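Local structure of putative NADH-flavin reductase (Streptococcus pneumoniae TIGR4, 4R01) at residues 25-30 against 39-44. The protein is a putative NADH-flavin reductase with an NAD(P)-binding Rossmann fold, probably passing electrons from a nicotinamide cofactor to a flavin. Sequence-based numbering, arbitrary orientation.
Sequences GHEVTA and QAESII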
ATOM      1  N   GLY A  25      37.558  -1.588 -15.464  1.00 69.14           N
ATOM      2  CA  GLY A  25      38.717  -1.577 -16.342  1.00 69.64           C
ATOM      3  C   GLY A  25      38.436  -1.139 -17.766  1.00 67.78           C
ATOM      4  O   GLY A  25      39.332  -1.145 -18.610  1.00 72.16           O
ATOM      5  N   HIS A  26      37.193  -0.759 -18.042  1.00 64.41           N
ATOM      6  CA  HIS A  26      36.810  -0.312 -19.378  1.00 65.69           C
ATOM      7  C   HIS A  26      37.323   1.098 -19.650  1.00 64.84           C
ATOM      8  O   HIS A  26      37.516   1.881 -18.721  1.00 63.53           O
ATOM      9  CB  HIS A  26      35.290  -0.355 -19.542  1.00 63.21           C
ATOM     10  CG  HIS A  26      34.677  -1.661 -19.145  1.00 66.04           C
ATOM     11  ND1 HIS A  26      34.553  -2.720 -20.016  1.00 69.52           N
ATOM     12  CD2 HIS A  26      34.148  -2.076 -17.970  1.00 63.73           C
ATOM     13  CE1 HIS A  26      33.979  -3.735 -19.395  1.00 68.95           C
ATOM     14  NE2 HIS A  26      33.724  -3.371 -18.151  1.00 66.05           N
ATOM     15  N   GLU A  27      37.549   1.423 -20.921  1.00 65.93           N
ATOM     16  CA  GLU A  27      37.927   2.786 -21.282  1.00 66.36           C
ATOM     17  C   GLU A  27      36.678   3.604 -21.612  1.00 60.16           C
ATOM     18  O   GLU A  27      35.967   3.335 -22.582  1.00 57.09           O
ATOM     19  CB  GLU A  27      38.937   2.798 -22.443  1.00 73.54           C
ATOM     20  CG  GLU A  27      38.485   2.165 -23.755  1.00 77.79           C
ATOM     21  CD  GLU A  27      39.551   2.262 -24.839  1.00 84.47           C
ATOM     22  OE1 GLU A  27      39.951   3.394 -25.187  1.00 83.86           O
ATOM     23  OE2 GLU A  27      39.990   1.207 -25.346  1.00 88.93           O
ATOM     24  N   VAL A  28      36.412   4.601 -20.775  1.00 57.52           N
ATOM     25  CA  VAL A  28      35.157   5.335 -20.835  1.00 52.71           C
ATOM     26  C   VAL A  28      35.334   6.746 -21.383  1.00 52.99           C
ATOM     27  O   VAL A  28      36.172   7.514 -20.908  1.00 51.18           O
ATOM     28  CB  VAL A  28      34.500   5.418 -19.438  1.00 49.82           C
ATOM     29  CG1 VAL A  28      33.130   6.073 -19.527  1.00 45.30           C
ATOM     30  CG2 VAL A  28      34.390   4.031 -18.823  1.00 53.08           C
ATOM     31  N   THR A  29      34.536   7.075 -22.393  1.00 52.18           N
ATOM     32  CA  THR A  29      34.478   8.427 -22.923  1.00 48.26           C
ATOM     33  C   THR A  29      33.272   9.149 -22.344  1.00 45.16           C
ATOM     34  O   THR A  29      32.147   8.660 -22.436  1.00 45.08           O
ATOM     35  CB  THR A  29      34.386   8.437 -24.462  1.00 50.66           C
ATOM     36  OG1 THR A  29      35.594   7.908 -25.021  1.00 56.22           O
ATOM     37  CG2 THR A  29      34.174   9.853 -24.975  1.00 48.45           C
ATOM     38  N   ALA A  30      33.507  10.308 -21.743  1.00 44.55           N
ATOM     39  CA  ALA A  30      32.415  11.109 -21.208  1.00 42.58           C
ATOM     40  C   ALA A  30      31.965  12.158 -22.215  1.00 40.02           C
ATOM     41  O   ALA A  30      32.760  12.982 -22.666  1.00 43.58           O
ATOM     42  CB  ALA A  30      32.826  11.773 -19.909  1.00 43.60           C
ATOM     43  N   GLN A  39      35.170  10.583 -13.467  1.00 57.83           N
ATOM     44  CA  GLN A  39      36.498   9.978 -13.473  1.00 56.95           C
ATOM     45  C   GLN A  39      36.886   9.491 -14.864  1.00 54.22           C
ATOM     46  O   GLN A  39      37.793   8.678 -15.014  1.00 53.77           O
ATOM     47  CB  GLN A  39      36.554   8.806 -12.493  1.00 58.77           C
ATOM     48  CG  GLN A  39      36.422   9.183 -11.032  1.00 60.93           C
ATOM     49  CD  GLN A  39      36.490   7.969 -10.128  1.00 65.89           C
ATOM     50  OE1 GLN A  39      36.539   6.835 -10.602  1.00 67.08           O
ATOM     51  NE2 GLN A  39      36.492   8.201  -8.819  1.00 69.34           N
ATOM     52  N   ALA A  40      36.193   9.992 -15.879  1.00 56.34           N
ATOM     53  CA  ALA A  40      36.311   9.443 -17.225  1.00 59.32           C
ATOM     54  C   ALA A  40      37.647   9.768 -17.902  1.00 64.86           C
ATOM     55  O   ALA A  40      38.225  10.833 -17.682  1.00 62.27           O
ATOM     56  CB  ALA A  40      35.163   9.933 -18.078  1.00 56.30           C
ATOM     57  N   GLU A  41      38.093   8.874 -18.776  1.00 74.36           N
ATOM     58  CA  GLU A  41      39.349   9.051 -19.460  1.00 81.47           C
ATOM     59  C   GLU A  41      39.353  10.183 -20.468  1.00 77.70           C
ATOM     60  O   GLU A  41      40.012  11.198 -20.281  1.00 75.44           O
ATOM     61  CB  GLU A  41      39.627   7.729 -20.212  1.00 89.71           C
ATOM     62  CG  GLU A  41      40.523   7.783 -21.441  1.00 97.93           C
ATOM     63  CD  GLU A  41      40.634   6.452 -22.138  1.00105.25           C
ATOM     64  OE1 GLU A  41      39.666   6.083 -22.820  1.00105.64           O
ATOM     65  OE2 GLU A  41      41.679   5.770 -22.021  1.00110.32           O
ATOM     66  N   SER A  42      38.504  10.046 -21.470  1.00 72.44           N
ATOM     67  CA  SER A  42      38.430  11.079 -22.496  1.00 66.27           C
ATOM     68  C   SER A  42      37.090  11.806 -22.481  1.00 55.33           C
ATOM     69  O   SER A  42      36.050  11.215 -22.203  1.00 53.98           O
ATOM     70  CB  SER A  42      38.676  10.469 -23.875  1.00 69.85           C
ATOM     71  OG  SER A  42      39.768   9.570 -23.830  1.00 72.84           O
ATOM     72  N   ILE A  43      37.123  13.094 -22.796  1.00 50.69           N
ATOM     73  CA  ILE A  43      35.933  13.926 -22.717  1.00 47.13           C
ATOM     74  C   ILE A  43      35.578  14.549 -24.060  1.00 47.40           C
ATOM     75  O   ILE A  43      36.426  15.132 -24.736  1.00 53.21           O
ATOM     76  CB  ILE A  43      36.106  15.051 -21.675  1.00 52.71           C
ATOM     77  CG1 ILE A  43      36.252  14.460 -20.270  1.00 54.71           C
ATOM     78  CG2 ILE A  43      34.935  16.023 -21.724  1.00 53.57           C
ATOM     79  CD1 ILE A  43      37.683  14.240 -19.833  1.00 57.73           C
ATOM     80  N   ILE A  44      34.317  14.407 -24.446  1.00 40.59           N
ATOM     81  CA  ILE A  44      33.785  15.134 -25.582  1.00 40.61           C
ATOM     82  C   ILE A  44      32.816  16.184 -25.060  1.00 41.09           C
ATOM     83  O   ILE A  44      31.682  15.864 -24.706  1.00 39.55           O
ATOM     84  CB  ILE A  44      33.066  14.208 -26.581  1.00 40.23           C
ATOM     85  CG1 ILE A  44      33.979  13.057 -27.002  1.00 41.71           C
ATOM     86  CG2 ILE A  44      32.591  14.992 -27.796  1.00 40.65           C
ATOM     87  CD1 ILE A  44      33.319  12.069 -27.945  1.00 49.84           C
TER
HETATM   88  O   HOH W   1      38.848   7.744 -26.057  1.00 50.27           O
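Ala30 and Ser42 join two parallel strands: the amide N of Ala30 meets Ser42 O at 2.7 Å. One step further on, Ile44 N donates to Ala30 O at 2.8 Å, so both backbone groups of Ala30 reach the same neighbouring strand, as parallel pairing requires. Where the pairing begins, Val28 O accepts two weak bonds, from the amides of Glu41 and Ser42, as the chain turns into strand 42-44.

On the face holding Thr29 and Ser42, the side chains are short and partly polar. Thr29 places OG1 beside its own backbone N (chi1 -66°), and a water lies 3.0 Å from Ser42 OG and, in a weak bond, 3.4 Å from Thr29 OG1. Its methyl CG2, anti to that N, lies 3.8 Å from both CG1 and CD1 of Ile44; the branched threonine thus serves water and hydrocarbon at once. Just before strand 42-44, the exposed Glu41 brings OE1 to 3.4 Å from Glu27 CB. The carboxylate planes are 73° apart, and Glu27 OE1 and Glu41 OE1 are 3.6 Å apart, a like-charge approach that is probably somewhat unfavourable, though both residues are solvent-exposed and water can be expected to screen it.

The other face carries Ala30, whose CB touches Ala40 CB at 3.5 Å; two methyls suit a place where the incoming chain passes close to the strand. Ala40 also rests on Val18 of helix 12-24, and Val28 packs against Ala21 and Val22 of that helix, which runs into strand 27-32 through a Schellman motif at Gly25. Glycine readily adopts the positive phi there (111°), where a CB would press on the preceding carbonyl O. Strand 42-45 is the outermost on this side of the Rossmann sheet within the chain, while strand 27-32 bonds on its other side to strand 3-7.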